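Local coordinates for protein CT296 (Chlamydia trachomatis, PDB 3QH6) that is of unknown function but belongs to a cupin-clan family and structurally resembles Fe(II) 2-oxoglutarate-dependent enzymes, at residues A[11-16]-A[83-87]; A[58-62]-A[92-98]; A[105-111]-A[148-152]. All blocks are in the same frame, centred on the assembly; numbering follows the deposited sequence.

From the N terminus, helix 9-18 comes first, and contact 1 joins it to the end of helix 77-85, closing a long loop, about half of it helical. Contact 2 opens within that loop, at 58-62, and closes beyond it on strand 91-98, so the two cross. They do not touch and lie on opposite sides of the chain's centre. Contact 3 follows in series, where strand 145-151 comes back beside 105-111. It touches both others: Arg94 of contact 2 pairs with Asp107, and Arg87 of contact 1 pairs with Asp110. Contact 1 thus joins two helices, contact 2 a loop to edge strand 91-98, and contact 3 a loop and the start of strand 111-116 to strand 145-151.

Contact 1: residues A[11-16]-A[83-87]; sequences HKRYFQ and ELTHR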
loop_
_atom_site.group_PDB
_atom_site.type_symbol
_atom_site.label_atom_id
_atom_site.label_comp_id
_atom_site.label_asym_id
_atom_site.label_seq_id
_atom_site.Cartn_x
_atom_site.Cartn_y
_atom_site.Cartn_z
ATOM N N HIS A 11 14.002 -9.253 5.107
ATOM C CA HIS A 11 12.893 -8.673 4.365
ATOM C C HIS A 11 13.418 -8.157 3.011
ATOM O O HIS A 11 12.807 -8.379 1.957
ATOM C CB HIS A 11 12.234 -7.535 5.152
ATOM C CG HIS A 11 11.664 -7.962 6.468
ATOM N ND1 HIS A 11 11.699 -7.159 7.591
ATOM C CD2 HIS A 11 11.043 -9.106 6.838
ATOM C CE1 HIS A 11 11.134 -7.797 8.606
ATOM N NE2 HIS A 11 10.714 -8.977 8.173
ATOM N N LYS A 12 14.564 -7.487 3.031
ATOM C CA LYS A 12 15.166 -7.022 1.771
ATOM C C LYS A 12 15.454 -8.195 0.851
ATOM O O LYS A 12 15.201 -8.150 -0.379
ATOM C CB LYS A 12 16.456 -6.214 2.020
ATOM C CG LYS A 12 16.266 -4.840 2.713
ATOM C CD LYS A 12 17.615 -4.329 3.235
ATOM C CE LYS A 12 17.481 -3.066 4.069
ATOM N NZ LYS A 12 18.077 -1.901 3.353
ATOM N N ARG A 13 15.971 -9.281 1.420
ATOM C CA ARG A 13 16.351 -10.437 0.617
ATOM C C ARG A 13 15.141 -11.089 0.022
ATOM O O ARG A 13 15.194 -11.531 -1.108
ATOM C CB ARG A 13 17.125 -11.457 1.470
ATOM C CG ARG A 13 18.489 -10.936 1.854
ATOM C CD ARG A 13 19.246 -11.883 2.803
ATOM N NE ARG A 13 20.664 -11.543 2.788
ATOM C CZ ARG A 13 21.561 -11.972 3.664
ATOM N NH1 ARG A 13 21.194 -12.754 4.675
ATOM N NH2 ARG A 13 22.829 -11.605 3.535
ATOM N N TYR A 14 14.038 -11.135 0.766
ATOM C CA TYR A 14 12.815 -11.734 0.226
ATOM C C TYR A 14 12.330 -10.890 -0.973
ATOM O O TYR A 14 11.982 -11.432 -2.023
ATOM C CB TYR A 14 11.722 -11.818 1.303
ATOM C CG TYR A 14 10.548 -12.691 0.890
ATOM C CD1 TYR A 14 10.549 -14.051 1.163
ATOM C CD2 TYR A 14 9.464 -12.162 0.184
ATOM C CE1 TYR A 14 9.505 -14.856 0.788
ATOM C CE2 TYR A 14 8.400 -12.979 -0.210
ATOM C CZ TYR A 14 8.434 -14.323 0.104
ATOM O OH TYR A 14 7.405 -15.161 -0.272
ATOM N N PHE A 15 12.335 -9.566 -0.811
ATOM C CA PHE A 15 11.862 -8.672 -1.878
ATOM C C PHE A 15 12.781 -8.779 -3.115
ATOM O O PHE A 15 12.325 -8.781 -4.290
ATOM C CB PHE A 15 11.799 -7.245 -1.342
ATOM C CG PHE A 15 11.336 -6.252 -2.365
ATOM C CD1 PHE A 15 12.245 -5.536 -3.093
ATOM C CD2 PHE A 15 9.987 -6.079 -2.615
ATOM C CE1 PHE A 15 11.807 -4.621 -4.063
ATOM C CE2 PHE A 15 9.543 -5.172 -3.584
ATOM C CZ PHE A 15 10.451 -4.461 -4.306
ATOM N N GLN A 16 14.083 -8.892 -2.863
ATOM C CA GLN A 16 15.055 -9.058 -3.955
ATOM C C GLN A 16 14.833 -10.355 -4.724
ATOM O O GLN A 16 14.967 -10.421 -5.956
ATOM C CB GLN A 16 16.465 -9.001 -3.379
ATOM C CG GLN A 16 16.850 -7.557 -3.022
ATOM C CD GLN A 16 17.917 -7.447 -1.932
ATOM O OE1 GLN A 16 18.113 -6.376 -1.360
ATOM N NE2 GLN A 16 18.619 -8.535 -1.669
ATOM N N GLU A 83 13.772 2.134 0.398
ATOM C CA GLU A 83 14.779 1.224 0.962
ATOM C C GLU A 83 14.804 -0.155 0.260
ATOM O O GLU A 83 15.865 -0.689 -0.056
ATOM C CB GLU A 83 14.529 1.039 2.483
ATOM C CG GLU A 83 15.612 0.257 3.175
ATOM C CD GLU A 83 15.537 0.371 4.693
ATOM O OE1 GLU A 83 14.584 1.024 5.201
ATOM O OE2 GLU A 83 16.433 -0.196 5.367
ATOM N N LEU A 84 13.626 -0.710 0.019
ATOM C CA LEU A 84 13.478 -2.000 -0.653
ATOM C C LEU A 84 13.976 -1.959 -2.097
ATOM O O LEU A 84 14.515 -2.952 -2.591
ATOM C CB LEU A 84 12.009 -2.433 -0.671
ATOM C CG LEU A 84 11.489 -2.941 0.672
ATOM C CD1 LEU A 84 9.958 -2.963 0.713
ATOM C CD2 LEU A 84 12.110 -4.357 0.995
ATOM N N THR A 85 13.789 -0.805 -2.752
ATOM C CA THR A 85 14.118 -0.664 -4.166
ATOM C C THR A 85 15.489 -0.028 -4.405
ATOM O O THR A 85 15.897 0.139 -5.559
ATOM C CB THR A 85 13.049 0.126 -4.915
ATOM O OG1 THR A 85 12.879 1.444 -4.342
ATOM C CG2 THR A 85 11.745 -0.600 -4.857
ATOM N N HIS A 86 16.217 0.254 -3.330
ATOM C CA HIS A 86 17.507 0.970 -3.430
ATOM C C HIS A 86 17.436 2.276 -4.205
ATOM O O HIS A 86 18.323 2.592 -4.994
ATOM C CB HIS A 86 18.591 0.080 -4.040
ATOM C CG HIS A 86 19.003 -1.057 -3.158
ATOM N ND1 HIS A 86 20.183 -1.749 -3.335
ATOM C CD2 HIS A 86 18.390 -1.625 -2.089
ATOM C CE1 HIS A 86 20.277 -2.699 -2.419
ATOM N NE2 HIS A 86 19.203 -2.645 -1.650
ATOM N N ARG A 87 16.393 3.054 -3.938
ATOM C CA ARG A 87 16.214 4.377 -4.510
ATOM C C ARG A 87 16.536 5.425 -3.453
ATOM O O ARG A 87 16.315 5.175 -2.270
ATOM C CB ARG A 87 14.758 4.557 -4.952
ATOM C CG ARG A 87 14.368 3.698 -6.142
ATOM C CD ARG A 87 15.450 3.700 -7.202
ATOM N NE ARG A 87 14.936 3.295 -8.510
ATOM C CZ ARG A 87 15.608 2.558 -9.388
ATOM N NH1 ARG A 87 16.828 2.121 -9.101
ATOM N NH2 ARG A 87 15.056 2.248 -10.554
HETATM O O HOH W 1 15.892 -4.562 -1.012
#
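Lys12 and Glu83 form the salt bridge of this contact, with Lys12 NZ 3.1 Å from Glu83 OE2. The two side chains cross at about a right angle. The lysine uses the anti lone pair of OE2, on the side away from the other carboxylate oxygen. A bend at the last torsion of Lys12 (chi4 -111°) turns the ammonium to that oxygen.

The apolar part is Phe15 against Leu84. The phenyl ring lies beneath Leu84 CB, which makes a CH-pi contact 4.1 Å from the ring centroid and is displaced toward the rim. Leu84 CD2 reaches back to Phe15 CB at 3.7 Å. Thr85 CG2 adds a looser contact, 4.1 Å from Phe15 CE1.

Water gives the third link. One molecule donates to Gln16 OE1 at 2.9 Å and to Leu84 O at 2.6 Å. It therefore connects a side-chain amide to a carbonyl in the last turn of the other helix. His86 follows with positive phi (53°) in a Schellman motif.

The contact packs helix 9-18 against the C-terminal end of helix 77-85. Phe15 also touches Ile21 of strand 20-23, while Leu84 and Glu83 touch Leu7.

Contact 2: residues A[58-62]-A[92-98]; sequences RENVH and LVRDLWV
Asp95 gathers three donors from Val61 and His62. Val61 N bonds to Asp95 OD1 at 2.8 Å, on the syn side and slightly out of the carboxylate plane. Asp95 OD2 accepts twice: His62 N uses its syn lone pair, and His62 ND1, at 2.8 Å, meets it from above the carboxylate plane. That oxygen lies nearly in the imidazole plane, yet ring and carboxylate are 72° apart. The chi1 of Asp95 (78°) tucks the carboxylate over its own backbone, toward the 3-10 turn. Leu92 CD2 covers one face of the imidazole, 4.1 Å from its centroid.

Backbone and side-chain bonds hold the pieces in place. Asn60 N gives a bond to Asp95 O at 2.9 Å, and Asp95 N returns one to Asn60 OD1 at 3.1 Å. Trp97 N bonds to Arg58 O, while Arg58 NH1 reaches Trp97 O at 2.8 Å in the guanidinium plane. Glu59 and Leu96 form a single beta bridge along edge strand 91-98. Farther out, Val61 packs on Leu39 and Val68 of the flanking helices.

The bond to Asp95 fixes a proton on His62 ND1 and the rotation of the ring. The carboxylate could also stabilise a positive imidazole, should the ring be doubly protonated.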
loop_
_atom_site.group_PDB
_atom_site.type_symbol
_atom_site.label_atom_id
_atom_site.label_comp_id
_atom_site.label_asym_id
_atom_site.label_seq_id
_atom_site.Cartn_x
_atom_site.Cartn_y
_atom_site.Cartn_z
ATOM N N ARG A 58 -12.664 6.776 -8.195
ATOM C CA ARG A 58 -11.876 6.002 -7.239
ATOM C C ARG A 58 -10.369 6.168 -7.487
ATOM O O ARG A 58 -9.560 5.563 -6.803
ATOM C CB ARG A 58 -12.262 4.514 -7.320
ATOM C CG ARG A 58 -13.559 4.196 -6.571
ATOM C CD ARG A 58 -13.866 2.712 -6.463
ATOM N NE ARG A 58 -14.242 2.143 -7.753
ATOM C CZ ARG A 58 -13.484 1.307 -8.463
ATOM N NH1 ARG A 58 -12.294 0.914 -8.016
ATOM N NH2 ARG A 58 -13.927 0.855 -9.631
ATOM N N GLU A 59 -10.004 6.989 -8.469
ATOM C CA GLU A 59 -8.600 7.266 -8.784
ATOM C C GLU A 59 -8.070 8.504 -8.044
ATOM O O GLU A 59 -8.769 9.502 -7.900
ATOM C CB GLU A 59 -8.441 7.528 -10.284
ATOM C CG GLU A 59 -8.611 6.327 -11.156
ATOM C CD GLU A 59 -8.529 6.680 -12.628
ATOM O OE1 GLU A 59 -9.262 7.609 -13.038
ATOM O OE2 GLU A 59 -7.735 6.041 -13.362
ATOM N N ASN A 60 -6.824 8.425 -7.592
ATOM C CA ASN A 60 -6.143 9.534 -6.935
ATOM C C ASN A 60 -6.980 10.107 -5.806
ATOM O O ASN A 60 -7.212 11.318 -5.721
ATOM C CB ASN A 60 -5.753 10.587 -7.974
ATOM C CG ASN A 60 -4.804 10.017 -9.024
ATOM O OD1 ASN A 60 -4.011 9.112 -8.730
ATOM N ND2 ASN A 60 -4.898 10.519 -10.258
ATOM N N VAL A 61 -7.435 9.233 -4.922
ATOM C CA VAL A 61 -8.228 9.709 -3.781
ATOM C C VAL A 61 -7.394 10.512 -2.765
ATOM O O VAL A 61 -7.958 11.212 -1.933
ATOM C CB VAL A 61 -8.983 8.557 -3.088
ATOM C CG1 VAL A 61 -9.999 7.954 -4.066
ATOM C CG2 VAL A 61 -8.012 7.492 -2.564
ATOM N N HIS A 62 -6.062 10.454 -2.850
ATOM C CA HIS A 62 -5.251 11.313 -1.992
ATOM C C HIS A 62 -5.456 12.788 -2.305
ATOM O O HIS A 62 -5.176 13.640 -1.458
ATOM C CB HIS A 62 -3.765 11.000 -2.044
ATOM C CG HIS A 62 -3.099 11.383 -3.327
ATOM N ND1 HIS A 62 -3.199 10.618 -4.476
ATOM C CD2 HIS A 62 -2.308 12.432 -3.643
ATOM C CE1 HIS A 62 -2.501 11.188 -5.441
ATOM N NE2 HIS A 62 -1.965 12.299 -4.966
ATOM N N LEU A 92 4.570 9.427 -3.365
ATOM C CA LEU A 92 3.287 8.977 -3.887
ATOM C C LEU A 92 2.908 9.811 -5.103
ATOM O O LEU A 92 2.883 11.035 -5.012
ATOM C CB LEU A 92 2.213 9.108 -2.796
ATOM C CG LEU A 92 0.821 8.639 -3.200
ATOM C CD1 LEU A 92 0.778 7.145 -3.313
ATOM C CD2 LEU A 92 -0.240 9.115 -2.174
ATOM N N VAL A 93 2.604 9.162 -6.234
ATOM C CA VAL A 93 2.251 9.874 -7.469
ATOM C C VAL A 93 0.831 9.530 -7.946
ATOM O O VAL A 93 0.189 10.335 -8.617
ATOM C CB VAL A 93 3.279 9.612 -8.610
ATOM C CG1 VAL A 93 4.632 10.235 -8.242
ATOM C CG2 VAL A 93 3.418 8.079 -8.942
ATOM N N ARG A 94 0.343 8.339 -7.616
ATOM C CA ARG A 94 -0.988 7.922 -8.069
ATOM C C ARG A 94 -1.563 6.975 -7.051
ATOM O O ARG A 94 -0.808 6.320 -6.331
ATOM C CB ARG A 94 -0.886 7.174 -9.418
ATOM C CG ARG A 94 -0.516 8.085 -10.594
ATOM C CD ARG A 94 -0.423 7.266 -11.914
ATOM N NE ARG A 94 0.721 6.364 -11.915
ATOM C CZ ARG A 94 1.973 6.755 -12.135
ATOM N NH1 ARG A 94 2.230 8.037 -12.346
ATOM N NH2 ARG A 94 2.975 5.879 -12.133
ATOM N N ASP A 95 -2.888 6.868 -6.983
ATOM C CA ASP A 95 -3.473 5.817 -6.158
ATOM C C ASP A 95 -4.816 5.336 -6.733
ATOM O O ASP A 95 -5.355 5.936 -7.652
ATOM C CB ASP A 95 -3.587 6.293 -4.709
ATOM C CG ASP A 95 -4.741 7.211 -4.491
ATOM O OD1 ASP A 95 -5.858 6.871 -4.939
ATOM O OD2 ASP A 95 -4.522 8.269 -3.874
ATOM N N LEU A 96 -5.337 4.230 -6.228
ATOM C CA LEU A 96 -6.639 3.759 -6.697
ATOM C C LEU A 96 -7.283 3.004 -5.560
ATOM O O LEU A 96 -6.675 2.107 -4.981
ATOM C CB LEU A 96 -6.483 2.827 -7.914
ATOM C CG LEU A 96 -7.758 2.239 -8.541
ATOM C CD1 LEU A 96 -8.609 3.286 -9.239
ATOM C CD2 LEU A 96 -7.429 1.124 -9.532
ATOM N N TRP A 97 -8.517 3.343 -5.240
ATOM C CA TRP A 97 -9.238 2.609 -4.211
ATOM C C TRP A 97 -9.983 1.477 -4.898
ATOM O O TRP A 97 -10.803 1.725 -5.763
ATOM C CB TRP A 97 -10.223 3.565 -3.556
ATOM C CG TRP A 97 -11.060 2.920 -2.500
ATOM C CD1 TRP A 97 -10.668 1.991 -1.601
ATOM C CD2 TRP A 97 -12.441 3.195 -2.237
ATOM N NE1 TRP A 97 -11.738 1.658 -0.770
ATOM C CE2 TRP A 97 -12.832 2.387 -1.155
ATOM C CE3 TRP A 97 -13.385 4.046 -2.824
ATOM C CZ2 TRP A 97 -14.126 2.399 -0.648
ATOM C CZ3 TRP A 97 -14.666 4.055 -2.326
ATOM C CH2 TRP A 97 -15.028 3.233 -1.241
ATOM N N VAL A 98 -9.693 0.230 -4.544
ATOM C CA VAL A 98 -10.226 -0.901 -5.322
ATOM C C VAL A 98 -11.081 -1.818 -4.439
ATOM O O VAL A 98 -10.795 -1.999 -3.248
ATOM C CB VAL A 98 -9.106 -1.736 -5.983
ATOM C CG1 VAL A 98 -8.337 -0.909 -7.024
ATOM C CG2 VAL A 98 -8.164 -2.278 -4.949
#

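Contact 3: residues A[105-111]-A[148-152]; sequences LFDDCDC and LRFSS
Arg149 bends at its second torsion (chi2 -63°), carrying its guanidinium beneath Asp107 and on to Leu105. Asp107 CB sits over the centre of the guanidinium face, 3.4 Å from Arg149 CZ. Asp107 CG stands opposite its own backbone N (chi1 -174°), which directs the carboxylate along the arginine chain. The carboxylate and guanidinium are 21° from parallel. The ion pair is long, 3.8 Å from Asp107 OD2 to Arg149 NE. No N-H of Arg149 is aimed at this oxygen, which lies well out of the guanidinium plane. The stronger partner of that oxygen is Arg94 on strand 91-98. Arg149 NH2 donates to Leu105 O at 3.0 Å, a bent bond tilted from the guanidinium plane. A water joins the same carbonyl to NH1, which also reaches Ser112.

Asp107 OD1 accepts from Cys109 N, an Asx turn. Beyond it, Asp110 and Cys111 both face Phe150 in a classic beta bulge, where strand 111-116 begins beside strand 145-151. Phe150 N bonds to Cys111 O at 2.9 Å, and the return bond from Cys111 N is weak.

Asp110 grips Ser152 twice. Ser152 N meets OD1 of Asp110 from above the carboxylate plane at 3.0 Å. Ser152 OG donates to Asp110 OD2 at 2.8 Å, and Arg87 forms a salt bridge with that same oxygen.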
loop_
_atom_site.group_PDB
_atom_site.type_symbol
_atom_site.label_atom_id
_atom_site.label_comp_id
_atom_site.label_asym_id
_atom_site.label_seq_id
_atom_site.Cartn_x
_atom_site.Cartn_y
_atom_site.Cartn_z
ATOM N N LEU A 105 -4.213 -2.730 -12.199
ATOM C CA LEU A 105 -3.602 -3.029 -13.506
ATOM C C LEU A 105 -2.120 -2.669 -13.495
ATOM O O LEU A 105 -1.635 -2.122 -12.521
ATOM C CB LEU A 105 -4.318 -2.241 -14.602
ATOM C CG LEU A 105 -5.827 -2.383 -14.502
ATOM C CD1 LEU A 105 -6.551 -1.432 -15.453
ATOM C CD2 LEU A 105 -6.161 -3.818 -14.790
ATOM N N PHE A 106 -1.401 -2.962 -14.576
ATOM C CA PHE A 106 0.020 -2.626 -14.638
ATOM C C PHE A 106 0.290 -1.117 -14.484
ATOM O O PHE A 106 -0.387 -0.279 -15.086
ATOM C CB PHE A 106 0.634 -3.132 -15.979
ATOM C CG PHE A 106 2.105 -2.795 -16.131
ATOM C CD1 PHE A 106 3.058 -3.509 -15.435
ATOM C CD2 PHE A 106 2.535 -1.781 -16.972
ATOM C CE1 PHE A 106 4.404 -3.206 -15.556
ATOM C CE2 PHE A 106 3.882 -1.487 -17.097
ATOM C CZ PHE A 106 4.820 -2.218 -16.374
ATOM N N ASP A 107 1.319 -0.787 -13.705
ATOM C CA ASP A 107 1.814 0.580 -13.581
ATOM C C ASP A 107 3.326 0.464 -13.528
ATOM O O ASP A 107 3.859 -0.426 -12.869
ATOM C CB ASP A 107 1.258 1.223 -12.283
ATOM C CG ASP A 107 1.606 2.699 -12.148
ATOM O OD1 ASP A 107 2.797 3.014 -11.976
ATOM O OD2 ASP A 107 0.679 3.546 -12.137
ATOM N N ASP A 108 4.029 1.332 -14.243
ATOM C CA ASP A 108 5.479 1.178 -14.368
ATOM C C ASP A 108 6.261 1.910 -13.274
ATOM O O ASP A 108 7.499 2.026 -13.383
ATOM C CB ASP A 108 5.964 1.631 -15.779
ATOM C CG ASP A 108 5.885 3.140 -15.978
ATOM O OD1 ASP A 108 5.205 3.817 -15.179
ATOM O OD2 ASP A 108 6.483 3.654 -16.957
ATOM N N CYS A 109 5.580 2.349 -12.206
ATOM C CA CYS A 109 6.269 3.052 -11.105
ATOM C C CYS A 109 7.371 2.203 -10.442
ATOM O O CYS A 109 7.415 0.991 -10.607
ATOM C CB CYS A 109 5.259 3.533 -10.031
ATOM S SG CYS A 109 4.392 2.143 -9.178
ATOM N N ASP A 110 8.273 2.845 -9.700
ATOM C CA ASP A 110 9.370 2.130 -9.045
ATOM C C ASP A 110 8.830 1.052 -8.103
ATOM O O ASP A 110 9.361 -0.048 -8.035
ATOM C CB ASP A 110 10.255 3.102 -8.248
ATOM C CG ASP A 110 10.911 4.145 -9.119
ATOM O OD1 ASP A 110 10.172 4.945 -9.728
ATOM O OD2 ASP A 110 12.163 4.173 -9.181
ATOM N N CYS A 111 7.772 1.365 -7.358
ATOM C CA CYS A 111 7.274 0.393 -6.361
ATOM C C CYS A 111 5.819 0.687 -6.054
ATOM O O CYS A 111 5.455 1.852 -5.890
ATOM C CB CYS A 111 8.081 0.489 -5.053
ATOM S SG CYS A 111 7.743 -0.907 -3.893
ATOM N N LEU A 148 -1.147 2.091 -3.955
ATOM C CA LEU A 148 -0.389 3.331 -3.854
ATOM C C LEU A 148 0.790 3.183 -4.782
ATOM O O LEU A 148 1.508 2.203 -4.679
ATOM C CB LEU A 148 0.136 3.482 -2.418
ATOM C CG LEU A 148 -0.969 3.533 -1.348
ATOM C CD1 LEU A 148 -0.357 3.377 0.043
ATOM C CD2 LEU A 148 -1.745 4.832 -1.475
ATOM N N ARG A 149 0.997 4.142 -5.677
ATOM C CA ARG A 149 2.081 4.050 -6.625
ATOM C C ARG A 149 3.184 5.010 -6.240
ATOM O O ARG A 149 2.950 6.213 -6.167
ATOM C CB ARG A 149 1.576 4.401 -8.042
ATOM C CG ARG A 149 0.301 3.691 -8.478
ATOM C CD ARG A 149 0.502 2.166 -8.544
ATOM N NE ARG A 149 -0.639 1.554 -9.227
ATOM C CZ ARG A 149 -0.693 0.300 -9.632
ATOM N NH1 ARG A 149 0.345 -0.497 -9.432
ATOM N NH2 ARG A 149 -1.783 -0.150 -10.267
ATOM N N PHE A 150 4.420 4.521 -6.130
ATOM C CA PHE A 150 5.512 5.404 -5.686
ATOM C C PHE A 150 6.553 5.560 -6.772
ATOM O O PHE A 150 6.962 4.576 -7.359
ATOM C CB PHE A 150 6.196 4.851 -4.416
ATOM C CG PHE A 150 5.314 4.858 -3.207
ATOM C CD1 PHE A 150 5.248 5.974 -2.380
ATOM C CD2 PHE A 150 4.503 3.775 -2.914
ATOM C CE1 PHE A 150 4.386 5.988 -1.247
ATOM C CE2 PHE A 150 3.667 3.798 -1.795
ATOM C CZ PHE A 150 3.609 4.898 -0.979
ATOM N N SER A 151 7.012 6.790 -7.011
ATOM C CA SER A 151 7.941 7.024 -8.134
ATOM C C SER A 151 9.147 7.853 -7.666
ATOM O O SER A 151 9.018 8.760 -6.823
ATOM C CB SER A 151 7.220 7.741 -9.295
ATOM O OG SER A 151 8.102 7.985 -10.390
ATOM N N SER A 152 10.320 7.516 -8.192
ATOM C CA SER A 152 11.530 8.286 -7.927
ATOM C C SER A 152 11.655 9.403 -8.972
ATOM O O SER A 152 12.607 10.186 -8.946
ATOM C CB SER A 152 12.761 7.376 -8.003
ATOM O OG SER A 152 12.933 6.872 -9.335
HETATM O O HOH W 2 0.646 -3.062 -10.967
HETATM O O HOH W 3 -4.387 0.377 -12.025
#